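Local coordinates for siderophore-interacting protein (Aeromonas hydrophila, PDB 6K2L), which binds FAD and probably acts as a flavin-dependent reductase that releases iron from ferric siderophores, at residues L25-L30 against E94-F99; L12-H17 against G118-I123; S137-V142 against Q213-F218. The protein carries 1 engineered substitution. All blocks are in the same frame, centred on the assembly; numbering follows the deposited sequence.

Near the N terminus, strand 11-20 turns directly into strand 25-31, and the two remain neighbours in a closed antiparallel barrel. Contact 1 pairs 25-30 with 94-99 and closes a loop of 63 residues. Contact 2 closes a wider one when 118-123 returns to 12-17, so contact 1 nests within contact 2. The two touch: K16 N lies 2.8 Å from C29 O, a probable hydrogen bond, and their centres are about 10 Å apart. The chain then enters a parallel sheet, where contact 3 joins 137-142 to 213-218 in series with the others. Its centre lies about 26 Å from that of contact 1, on the opposite side of the chain's centre.

Contact 1: L25-L30 against E94-F99; sequences LRRICL and ELDIDF. With FAD (flavin-adenine dinucleotide), chain C.
R27 and D98 face each other as a non-hydrogen-bonded pair, and their side chains lie alongside one another, pointing the same way. R27 has CG anti to its backbone N (chi1 171°) and bends at chi3 (-41°), which turns the guanidinium edge onto the carboxylate. The grip is side-on and bidentate: R27 NE meets D98 OD1 at 2.8 Å and R27 NH2 meets D98 OD2 at 2.9 Å. Each oxygen uses its syn lone pair, and the two planes are 17° apart, so this salt bridge is nearly coplanar.

On the other face, the tip of I28 crosses F99 obliquely, with I28 CD1 3.7 Å from F99 CD1, while L30 CD1 meets I97 CD1 at 3.6 Å. Six backbone bonds fix the antiparallel register, among them F99 N to R26 O at 2.8 Å. D98 also serves the cofactor: its carbonyl O accepts from FAD N3 at 3.0 Å, so this strand of the FAD-binding barrel forms part of the flavin pocket, to which D98 and F99 belong.

R89 of strand 79-89 bridges both E94 and D96. Strand 11-20 flanks 25-30, and helix 107-114 packs on I28 through F111 and on F99 through A112.

Contact 2: L12-H17 against G118-I123; sequences LLTVKH and GDLLAI
Backbone hydrogen bonds give the clearest evidence of pairing. L13 and L121 form an antiparallel hydrogen-bonded pair: L13 N reaches L121 O at 2.9 Å, almost straight at 173°, though from above the carbonyl plane, and L121 N returns a bond lying in the plane of the L13 carbonyl. Pairing begins before strand 120-123, since V15 N donates to D119 O at 2.8 Å, nearly along the C=O axis, and G118 N donates to V15 O on a lone pair. G118 has a positive phi of 98°, a turn conformation that suits glycine.

Two CA-H...O contacts supplement these bonds, from L120 CA to L13 O and from T14 CA to D119 O.

Apolar packing divides between the two faces. On the face of L12, T14, L120 and A122, L12 has CG anti to its backbone N (chi1 -162°) and splits its methyls: L12 CD2 meets L120 CD1 at 3.6 Å, while L12 CD1 lies 3.8 Å from A122 CB. The branches of T14 also diverge, CG2 resting on the G118 backbone and OG1 beside a methyl of L120. On the face of L13 and L121, L13 crosses I123 at about a right angle and sets L13 CD1 3.6 Å from I123 CG1. V15 lies alongside D119, whose polar end is instead bonded to the backbone N of K116.

K16 and H17 both face C29 in a classic beta bulge. The pairing joins the first and last strands of the barrel and so closes it: strand 25-31 flanks 12-17, strand 46-51 flanks 120-123, and F111 of helix 107-114 packs on V15 and L121.

Contact 3: S137-V142 against Q213-F218; sequences SHYYMV and QSYFWF
Y140 and F216 make the closest side-chain approach between these two parallel strands. Both have CG anti to the carbonyl carbon (chi1 -54° and -59°), so they leave the sheet side by side and point the same way. Y140 CD2 comes over one face of the F216 ring, 3.4 Å from F216 CE2. The ring planes are 26° apart and their centroids 5.0 Å, which describes rings slid apart with little overlap rather than a full stack. Further along the same face, V142 meets F218 more loosely.

On the other face, Y139 CD1 lies 3.9 Å from Y215 CB and comes to the edge of the Y215 ring, the two side chains crossing obliquely. M141 CG lies 3.7 Å from W217 CB, and M141 SD approaches the five-membered ring of W217 obliquely, a Met-aromatic contact.

The backbone holds these pairs in register. Bonds alternate in the parallel pattern: Y215 N to H138 O, Y140 N to Y215 O, W217 N to Y140 O and V142 N to W217 O, the last two both 2.9 Å. At the strand entry Q213 O accepts from two amides, S137 N at 3.1 Å and H138 N at 3.3 Å.

An outer shell fixes the polar ends: Y139 OH bonds to Q134 O, while the backbone N of E210 donates to Y140 OH, and its carbonyl O accepts from S214 OG. W217 also stacks on Y244 of strand 243-245 and is packed by helix 148-155; helices 198-205 and 222-235 lie against the face of Y140, V142, F216 and F218.

Central parallel strands with helices on both faces are characteristic of the NAD-binding-like domain of the ferredoxin reductase clan, consistent with this protein's C-terminal family.

Contact 1: L25-L30 against E94-F99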
loop_
_atom_site.group_PDB
_atom_site.type_symbol
_atom_site.label_atom_id
_atom_site.label_comp_id
_atom_site.label_asym_id
_atom_site.label_seq_id
_atom_site.Cartn_x
_atom_site.Cartn_y
_atom_site.Cartn_z
ATOM N N LEU A 25 7.140 -8.966 18.701
ATOM C CA LEU A 25 6.914 -8.029 17.611
ATOM C C LEU A 25 5.876 -7.023 18.087
ATOM O O LEU A 25 4.713 -7.368 18.306
ATOM C CB LEU A 25 6.469 -8.751 16.336
ATOM C CG LEU A 25 6.635 -7.850 15.096
ATOM C CD1 LEU A 25 8.122 -7.578 14.804
ATOM C CD2 LEU A 25 5.894 -8.376 13.863
ATOM N N ARG A 26 6.296 -5.784 18.264
ATOM C CA ARG A 26 5.471 -4.775 18.918
ATOM C C ARG A 26 5.141 -3.675 17.919
ATOM O O ARG A 26 6.043 -2.997 17.424
ATOM C CB ARG A 26 6.193 -4.215 20.145
ATOM C CG ARG A 26 5.383 -3.191 20.902
ATOM C CD ARG A 26 6.030 -2.850 22.229
ATOM N NE ARG A 26 5.634 -3.841 23.229
ATOM C CZ ARG A 26 6.353 -4.166 24.295
ATOM N NH1 ARG A 26 7.510 -3.559 24.530
ATOM N NH2 ARG A 26 5.907 -5.091 25.128
ATOM N N ARG A 27 3.859 -3.519 17.607
ATOM C CA ARG A 27 3.383 -2.530 16.640
ATOM C C ARG A 27 3.079 -1.236 17.382
ATOM O O ARG A 27 2.114 -1.166 18.160
ATOM C CB ARG A 27 2.131 -3.022 15.914
ATOM C CG ARG A 27 1.446 -1.961 15.038
ATOM C CD ARG A 27 0.636 -2.596 13.885
ATOM N NE ARG A 27 1.378 -3.710 13.307
ATOM C CZ ARG A 27 0.837 -4.835 12.841
ATOM N NH1 ARG A 27 -0.485 -5.007 12.857
ATOM N NH2 ARG A 27 1.639 -5.788 12.358
ATOM N N ILE A 28 3.891 -0.211 17.138
ATOM C CA ILE A 28 3.725 1.093 17.755
ATOM C C ILE A 28 3.110 2.016 16.718
ATOM O O ILE A 28 3.613 2.132 15.594
ATOM C CB ILE A 28 5.063 1.634 18.267
ATOM C CG1 ILE A 28 5.578 0.746 19.408
ATOM C CG2 ILE A 28 4.895 3.055 18.664
ATOM C CD1 ILE A 28 7.030 1.044 19.825
ATOM N N CYS A 29 1.988 2.622 17.069
ATOM C CA CYS A 29 1.252 3.474 16.152
ATOM C C CYS A 29 1.487 4.921 16.542
ATOM O O CYS A 29 1.209 5.319 17.673
ATOM C CB CYS A 29 -0.235 3.150 16.184
ATOM S SG CYS A 29 -1.188 4.418 15.344
ATOM N N LEU A 30 2.002 5.698 15.614
ATOM C CA LEU A 30 2.443 7.049 15.868
ATOM C C LEU A 30 1.549 8.003 15.101
ATOM O O LEU A 30 1.040 7.681 14.027
ATOM C CB LEU A 30 3.890 7.219 15.450
ATOM C CG LEU A 30 4.836 6.322 16.253
ATOM C CD1 LEU A 30 5.907 5.802 15.339
ATOM C CD2 LEU A 30 5.441 7.124 17.345
ATOM N N GLU A 94 -1.978 8.475 11.006
ATOM C CA GLU A 94 -1.334 7.413 11.775
ATOM C C GLU A 94 -0.259 6.737 10.941
ATOM O O GLU A 94 -0.408 6.587 9.723
ATOM C CB GLU A 94 -2.348 6.353 12.241
ATOM C CG GLU A 94 -3.181 6.770 13.457
ATOM C CD GLU A 94 -4.397 5.867 13.673
ATOM O OE1 GLU A 94 -4.246 4.636 13.500
ATOM O OE2 GLU A 94 -5.494 6.375 14.024
ATOM N N LEU A 95 0.815 6.316 11.609
ATOM C CA LEU A 95 1.943 5.638 10.995
ATOM C C LEU A 95 2.396 4.515 11.921
ATOM O O LEU A 95 2.683 4.772 13.084
ATOM C CB LEU A 95 3.092 6.628 10.735
ATOM C CG LEU A 95 4.217 6.022 9.890
ATOM C CD1 LEU A 95 4.626 6.956 8.802
ATOM C CD2 LEU A 95 5.401 5.625 10.772
ATOM N N ASP A 96 2.477 3.281 11.418
ATOM C CA ASP A 96 2.801 2.093 12.212
ATOM C C ASP A 96 4.240 1.652 11.999
ATOM O O ASP A 96 4.660 1.412 10.867
ATOM C CB ASP A 96 1.902 0.910 11.820
ATOM C CG ASP A 96 0.513 1.034 12.368
ATOM O OD1 ASP A 96 0.329 1.860 13.288
ATOM O OD2 ASP A 96 -0.395 0.311 11.877
ATOM N N ILE A 97 4.982 1.481 13.078
ATOM C CA ILE A 97 6.293 0.850 13.004
ATOM C C ILE A 97 6.294 -0.379 13.896
ATOM O O ILE A 97 5.898 -0.283 15.065
ATOM C CB ILE A 97 7.405 1.811 13.431
ATOM C CG1 ILE A 97 7.338 3.075 12.592
ATOM C CG2 ILE A 97 8.742 1.129 13.251
ATOM C CD1 ILE A 97 8.276 4.200 13.137
ATOM N N ASP A 98 6.763 -1.524 13.363
ATOM C CA ASP A 98 6.836 -2.782 14.117
ATOM C C ASP A 98 8.264 -3.081 14.591
ATOM O O ASP A 98 9.173 -3.275 13.769
ATOM C CB ASP A 98 6.349 -3.960 13.280
ATOM C CG ASP A 98 4.851 -3.935 12.996
ATOM O OD1 ASP A 98 4.111 -3.047 13.500
ATOM O OD2 ASP A 98 4.410 -4.849 12.250
ATOM N N PHE A 99 8.441 -3.192 15.907
ATOM C CA PHE A 99 9.742 -3.389 16.550
ATOM C C PHE A 99 9.960 -4.862 16.901
ATOM O O PHE A 99 9.143 -5.454 17.619
ATOM C CB PHE A 99 9.826 -2.530 17.825
ATOM C CG PHE A 99 10.084 -1.082 17.554
ATOM C CD1 PHE A 99 9.063 -0.251 17.079
ATOM C CD2 PHE A 99 11.352 -0.541 17.733
ATOM C CE1 PHE A 99 9.308 1.085 16.791
ATOM C CE2 PHE A 99 11.596 0.802 17.454
ATOM C CZ PHE A 99 10.576 1.609 16.989
HETATM P PA FAD C . 21.492 -1.851 18.482
HETATM O O1A FAD C . 21.840 -0.733 19.414
HETATM O O2A FAD C . 21.733 -1.581 16.991
HETATM O O5B FAD C . 22.300 -3.231 18.752
HETATM C C5B FAD C . 22.441 -3.781 20.079
HETATM C C4B FAD C . 22.727 -5.269 20.052
HETATM O O4B FAD C . 21.505 -6.008 19.828
HETATM C C3B FAD C . 23.710 -5.776 18.998
HETATM O O3B FAD C . 24.476 -6.858 19.525
HETATM C C2B FAD C . 22.785 -6.224 17.858
HETATM O O2B FAD C . 23.308 -7.255 17.024
HETATM C C1B FAD C . 21.583 -6.760 18.628
HETATM N N9A FAD C . 20.334 -6.563 17.935
HETATM C C8A FAD C . 19.949 -5.450 17.231
HETATM N N7A FAD C . 18.737 -5.526 16.731
HETATM C C5A FAD C . 18.292 -6.773 17.149
HETATM C C6A FAD C . 17.080 -7.458 16.953
HETATM N N6A FAD C . 16.044 -6.945 16.286
HETATM N N1A FAD C . 16.962 -8.698 17.495
HETATM C C2A FAD C . 17.996 -9.201 18.176
HETATM N N3A FAD C . 19.184 -8.640 18.434
HETATM C C4A FAD C . 19.265 -7.420 17.895
HETATM N N1 FAD C . 14.271 -3.688 12.757
HETATM C C2 FAD C . 13.018 -3.791 13.292
HETATM O O2 FAD C . 12.830 -4.216 14.434
HETATM N N3 FAD C . 11.913 -3.426 12.539
HETATM C C4 FAD C . 11.933 -2.946 11.252
HETATM O O4 FAD C . 10.881 -2.647 10.687
HETATM C C4X FAD C . 13.269 -2.824 10.694
HETATM N N5 FAD C . 13.388 -2.358 9.455
HETATM C C5X FAD C . 14.652 -2.254 8.930
HETATM C C6 FAD C . 14.793 -1.792 7.628
HETATM C C7 FAD C . 16.048 -1.688 7.033
HETATM C C7M FAD C . 16.154 -1.158 5.626
HETATM C C8 FAD C . 17.196 -2.024 7.776
HETATM C C8M FAD C . 18.579 -1.883 7.187
HETATM C C9 FAD C . 17.058 -2.471 9.086
HETATM C C9A FAD C . 15.801 -2.598 9.664
HETATM N N10 FAD C . 15.637 -3.089 10.975
HETATM C C10 FAD C . 14.376 -3.228 11.521
HETATM C "C1'" FAD C . 16.809 -3.498 11.771
HETATM C "C2'" FAD C . 17.143 -2.560 12.934
HETATM O "O2'" FAD C . 17.688 -1.320 12.474
HETATM C "C3'" FAD C . 18.154 -3.263 13.844
HETATM O "O3'" FAD C . 17.476 -4.297 14.553
HETATM C "C4'" FAD C . 18.854 -2.346 14.846
HETATM O "O4'" FAD C . 20.109 -2.934 15.200
HETATM C "C5'" FAD C . 17.994 -2.100 16.066
HETATM O "O5'" FAD C . 18.621 -1.101 16.892
HETATM P P FAD C . 18.710 -1.267 18.459
HETATM O O1P FAD C . 19.068 0.122 19.004
HETATM O O2P FAD C . 17.504 -1.866 19.027
HETATM O O3P FAD C . 19.960 -2.245 18.656
#

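Contact 2: L12-H17 against G118-I123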
loop_
_atom_site.group_PDB
_atom_site.type_symbol
_atom_site.label_atom_id
_atom_site.label_comp_id
_atom_site.label_asym_id
_atom_site.label_seq_id
_atom_site.Cartn_x
_atom_site.Cartn_y
_atom_site.Cartn_z
ATOM N N LEU A 12 8.274 15.112 14.411
ATOM C CA LEU A 12 8.185 14.548 15.747
ATOM C C LEU A 12 6.778 14.011 15.926
ATOM O O LEU A 12 5.814 14.775 15.838
ATOM C CB LEU A 12 8.505 15.593 16.814
ATOM C CG LEU A 12 8.867 15.015 18.189
ATOM C CD1 LEU A 12 10.225 14.285 18.158
ATOM C CD2 LEU A 12 8.853 16.118 19.262
ATOM N N LEU A 13 6.655 12.703 16.127
ATOM C CA LEU A 13 5.359 12.068 16.300
ATOM C C LEU A 13 5.199 11.624 17.741
ATOM O O LEU A 13 6.180 11.483 18.485
ATOM C CB LEU A 13 5.183 10.867 15.360
ATOM C CG LEU A 13 5.767 11.036 13.952
ATOM C CD1 LEU A 13 5.779 9.729 13.175
ATOM C CD2 LEU A 13 4.984 12.074 13.225
ATOM N N THR A 14 3.944 11.393 18.116
ATOM C CA THR A 14 3.584 10.927 19.443
ATOM C C THR A 14 3.009 9.517 19.335
ATOM O O THR A 14 2.317 9.184 18.365
ATOM C CB THR A 14 2.570 11.894 20.081
ATOM O OG1 THR A 14 3.162 13.196 20.217
ATOM C CG2 THR A 14 2.096 11.409 21.454
ATOM N N VAL A 15 3.301 8.682 20.325
ATOM C CA VAL A 15 2.728 7.342 20.324
ATOM C C VAL A 15 1.243 7.447 20.675
ATOM O O VAL A 15 0.865 8.014 21.702
ATOM C CB VAL A 15 3.474 6.423 21.305
ATOM C CG1 VAL A 15 2.779 5.059 21.377
ATOM C CG2 VAL A 15 4.942 6.297 20.919
ATOM N N LYS A 16 0.389 6.922 19.812
ATOM C CA LYS A 16 -1.041 6.843 20.051
ATOM C C LYS A 16 -1.396 5.577 20.817
ATOM O O LYS A 16 -2.064 5.647 21.852
ATOM C CB LYS A 16 -1.788 6.885 18.713
ATOM C CG LYS A 16 -3.239 7.269 18.793
ATOM C CD LYS A 16 -3.734 7.696 17.433
ATOM C CE LYS A 16 -4.888 6.839 16.973
ATOM N NZ LYS A 16 -6.207 7.473 17.260
ATOM N N HIS A 17 -0.951 4.418 20.331
ATOM C CA HIS A 17 -1.203 3.155 21.010
ATOM C C HIS A 17 -0.207 2.103 20.551
ATOM O O HIS A 17 0.421 2.219 19.498
ATOM C CB HIS A 17 -2.620 2.643 20.767
ATOM C CG HIS A 17 -2.985 2.539 19.319
ATOM N ND1 HIS A 17 -2.583 1.484 18.524
ATOM C CD2 HIS A 17 -3.721 3.356 18.524
ATOM C CE1 HIS A 17 -3.069 1.650 17.305
ATOM N NE2 HIS A 17 -3.756 2.781 17.276
ATOM N N GLY A 118 1.961 8.563 24.383
ATOM C CA GLY A 118 2.494 9.861 24.747
ATOM C C GLY A 118 3.997 10.017 24.589
ATOM O O GLY A 118 4.492 11.151 24.650
ATOM N N ASP A 119 4.733 8.923 24.385
ATOM C CA ASP A 119 6.147 9.008 24.046
ATOM C C ASP A 119 6.345 9.654 22.678
ATOM O O ASP A 119 5.509 9.535 21.777
ATOM C CB ASP A 119 6.782 7.613 24.025
ATOM C CG ASP A 119 7.133 7.104 25.402
ATOM O OD1 ASP A 119 7.158 7.916 26.358
ATOM O OD2 ASP A 119 7.373 5.875 25.525
ATOM N N LEU A 120 7.485 10.306 22.518
ATOM C CA LEU A 120 7.869 10.975 21.288
ATOM C C LEU A 120 8.842 10.129 20.488
ATOM O O LEU A 120 9.653 9.391 21.051
ATOM C CB LEU A 120 8.543 12.302 21.597
ATOM C CG LEU A 120 7.706 13.337 22.308
ATOM C CD1 LEU A 120 8.603 14.571 22.544
ATOM C CD2 LEU A 120 6.504 13.650 21.436
ATOM N N LEU A 121 8.779 10.288 19.161
ATOM C CA LEU A 121 9.763 9.708 18.244
ATOM C C LEU A 121 9.913 10.602 17.018
ATOM O O LEU A 121 8.920 10.909 16.348
ATOM C CB LEU A 121 9.370 8.297 17.788
ATOM C CG LEU A 121 10.508 7.493 17.156
ATOM C CD1 LEU A 121 11.367 6.917 18.269
ATOM C CD2 LEU A 121 9.952 6.373 16.274
ATOM N N ALA A 122 11.142 11.022 16.728
ATOM C CA ALA A 122 11.404 11.754 15.503
ATOM C C ALA A 122 11.624 10.761 14.371
ATOM O O ALA A 122 12.243 9.703 14.562
ATOM C CB ALA A 122 12.616 12.665 15.661
ATOM N N ILE A 123 11.082 11.079 13.197
ATOM C CA ILE A 123 11.304 10.239 12.025
ATOM C C ILE A 123 11.579 11.101 10.802
ATOM O O ILE A 123 11.060 12.216 10.657
ATOM C CB ILE A 123 10.130 9.274 11.729
ATOM C CG1 ILE A 123 8.874 10.051 11.338
ATOM C CG2 ILE A 123 9.856 8.368 12.920
ATOM C CD1 ILE A 123 8.089 9.375 10.265
#

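Contact 3: S137-V142 against Q213-F218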
loop_
_atom_site.group_PDB
_atom_site.type_symbol
_atom_site.label_atom_id
_atom_site.label_comp_id
_atom_site.label_asym_id
_atom_site.label_seq_id
_atom_site.Cartn_x
_atom_site.Cartn_y
_atom_site.Cartn_z
ATOM N N SER A 137 6.279 -11.984 -11.566
ATOM C CA SER A 137 5.359 -13.090 -11.424
ATOM C C SER A 137 5.786 -14.060 -10.332
ATOM O O SER A 137 4.923 -14.699 -9.718
ATOM C CB SER A 137 5.208 -13.818 -12.763
ATOM O OG SER A 137 6.117 -14.889 -12.859
ATOM N N HIS A 138 7.081 -14.155 -10.049
ATOM C CA HIS A 138 7.605 -15.005 -8.995
ATOM C C HIS A 138 8.307 -14.149 -7.944
ATOM O O HIS A 138 8.974 -13.163 -8.275
ATOM C CB HIS A 138 8.541 -16.038 -9.592
ATOM C CG HIS A 138 7.825 -17.074 -10.402
ATOM N ND1 HIS A 138 7.481 -16.876 -11.724
ATOM C CD2 HIS A 138 7.377 -18.311 -10.075
ATOM C CE1 HIS A 138 6.833 -17.936 -12.169
ATOM N NE2 HIS A 138 6.768 -18.827 -11.193
ATOM N N TYR A 139 8.133 -14.512 -6.675
ATOM C CA TYR A 139 8.694 -13.771 -5.546
ATOM C C TYR A 139 9.375 -14.731 -4.576
ATOM O O TYR A 139 8.761 -15.696 -4.107
ATOM C CB TYR A 139 7.612 -12.992 -4.809
ATOM C CG TYR A 139 7.062 -11.825 -5.562
ATOM C CD1 TYR A 139 7.768 -10.633 -5.649
ATOM C CD2 TYR A 139 5.812 -11.909 -6.174
ATOM C CE1 TYR A 139 7.255 -9.559 -6.337
ATOM C CE2 TYR A 139 5.275 -10.846 -6.884
ATOM C CZ TYR A 139 5.994 -9.667 -6.963
ATOM O OH TYR A 139 5.445 -8.591 -7.646
ATOM N N TYR A 140 10.629 -14.461 -4.251
ATOM C CA TYR A 140 11.396 -15.328 -3.361
ATOM C C TYR A 140 12.009 -14.463 -2.280
ATOM O O TYR A 140 12.921 -13.677 -2.566
ATOM C CB TYR A 140 12.485 -16.079 -4.121
ATOM C CG TYR A 140 11.960 -16.847 -5.293
ATOM C CD1 TYR A 140 11.321 -18.070 -5.119
ATOM C CD2 TYR A 140 12.074 -16.337 -6.576
ATOM C CE1 TYR A 140 10.833 -18.782 -6.212
ATOM C CE2 TYR A 140 11.595 -17.024 -7.654
ATOM C CZ TYR A 140 10.968 -18.235 -7.478
ATOM O OH TYR A 140 10.507 -18.873 -8.596
ATOM N N MET A 141 11.555 -14.647 -1.038
ATOM C CA MET A 141 11.786 -13.679 0.017
ATOM C C MET A 141 12.284 -14.431 1.252
ATOM O O MET A 141 11.733 -15.474 1.604
ATOM C CB MET A 141 10.478 -12.937 0.293
ATOM C CG MET A 141 9.993 -12.024 -0.885
ATOM S SD MET A 141 8.677 -10.952 -0.296
ATOM C CE MET A 141 7.529 -10.890 -1.722
ATOM N N VAL A 142 13.317 -13.917 1.919
ATOM C CA VAL A 142 13.796 -14.503 3.170
ATOM C C VAL A 142 13.986 -13.371 4.168
ATOM O O VAL A 142 14.356 -12.253 3.788
ATOM C CB VAL A 142 15.103 -15.322 2.978
ATOM C CG1 VAL A 142 15.676 -15.753 4.295
ATOM C CG2 VAL A 142 14.875 -16.570 2.094
ATOM N N GLN A 213 11.477 -13.045 -14.960
ATOM C CA GLN A 213 10.287 -12.411 -14.398
ATOM C C GLN A 213 10.125 -12.723 -12.917
ATOM O O GLN A 213 9.047 -13.107 -12.458
ATOM C CB GLN A 213 9.036 -12.818 -15.162
ATOM C CG GLN A 213 8.074 -11.669 -15.360
ATOM C CD GLN A 213 7.210 -11.872 -16.571
ATOM O OE1 GLN A 213 7.596 -12.575 -17.512
ATOM N NE2 GLN A 213 6.023 -11.271 -16.558
ATOM N N SER A 214 11.207 -12.542 -12.158
ATOM C CA SER A 214 11.166 -12.827 -10.736
ATOM C C SER A 214 11.877 -11.734 -9.958
ATOM O O SER A 214 12.703 -10.997 -10.488
ATOM C CB SER A 214 11.782 -14.200 -10.414
ATOM O OG SER A 214 13.031 -14.375 -11.050
ATOM N N TYR A 215 11.536 -11.648 -8.678
ATOM C CA TYR A 215 12.103 -10.680 -7.751
ATOM C C TYR A 215 12.541 -11.422 -6.493
ATOM O O TYR A 215 11.738 -12.134 -5.880
ATOM C CB TYR A 215 11.087 -9.599 -7.410
ATOM C CG TYR A 215 11.633 -8.493 -6.536
ATOM C CD1 TYR A 215 12.720 -7.732 -6.951
ATOM C CD2 TYR A 215 11.039 -8.191 -5.300
ATOM C CE1 TYR A 215 13.217 -6.708 -6.156
ATOM C CE2 TYR A 215 11.527 -7.165 -4.501
ATOM C CZ TYR A 215 12.619 -6.431 -4.940
ATOM O OH TYR A 215 13.115 -5.423 -4.156
ATOM N N PHE A 216 13.811 -11.266 -6.128
ATOM C CA PHE A 216 14.392 -11.882 -4.946
ATOM C C PHE A 216 14.607 -10.813 -3.885
ATOM O O PHE A 216 15.199 -9.773 -4.160
ATOM C CB PHE A 216 15.708 -12.565 -5.290
ATOM C CG PHE A 216 15.577 -13.639 -6.328
ATOM C CD1 PHE A 216 15.460 -13.321 -7.682
ATOM C CD2 PHE A 216 15.582 -14.973 -5.956
ATOM C CE1 PHE A 216 15.344 -14.330 -8.638
ATOM C CE2 PHE A 216 15.467 -15.988 -6.914
ATOM C CZ PHE A 216 15.342 -15.664 -8.254
ATOM N N TRP A 217 14.093 -11.058 -2.686
ATOM C CA TRP A 217 14.136 -10.094 -1.597
ATOM C C TRP A 217 14.705 -10.802 -0.379
ATOM O O TRP A 217 14.075 -11.722 0.152
ATOM C CB TRP A 217 12.752 -9.532 -1.312
ATOM C CG TRP A 217 12.739 -8.333 -0.415
ATOM C CD1 TRP A 217 12.630 -7.025 -0.799
ATOM C CD2 TRP A 217 12.847 -8.324 1.018
ATOM N NE1 TRP A 217 12.661 -6.202 0.309
ATOM C CE2 TRP A 217 12.781 -6.979 1.435
ATOM C CE3 TRP A 217 12.946 -9.321 1.987
ATOM C CZ2 TRP A 217 12.813 -6.612 2.778
ATOM C CZ3 TRP A 217 12.982 -8.955 3.322
ATOM C CH2 TRP A 217 12.915 -7.614 3.704
ATOM N N PHE A 218 15.911 -10.396 0.031
ATOM C CA PHE A 218 16.621 -10.937 1.182
ATOM C C PHE A 218 16.873 -9.785 2.159
ATOM O O PHE A 218 17.541 -8.804 1.808
ATOM C CB PHE A 218 17.935 -11.592 0.737
ATOM C CG PHE A 218 17.785 -12.571 -0.425
ATOM C CD1 PHE A 218 16.824 -13.576 -0.393
ATOM C CD2 PHE A 218 18.612 -12.491 -1.540
ATOM C CE1 PHE A 218 16.689 -14.479 -1.457
ATOM C CE2 PHE A 218 18.490 -13.379 -2.601
ATOM C CZ PHE A 218 17.534 -14.384 -2.561
#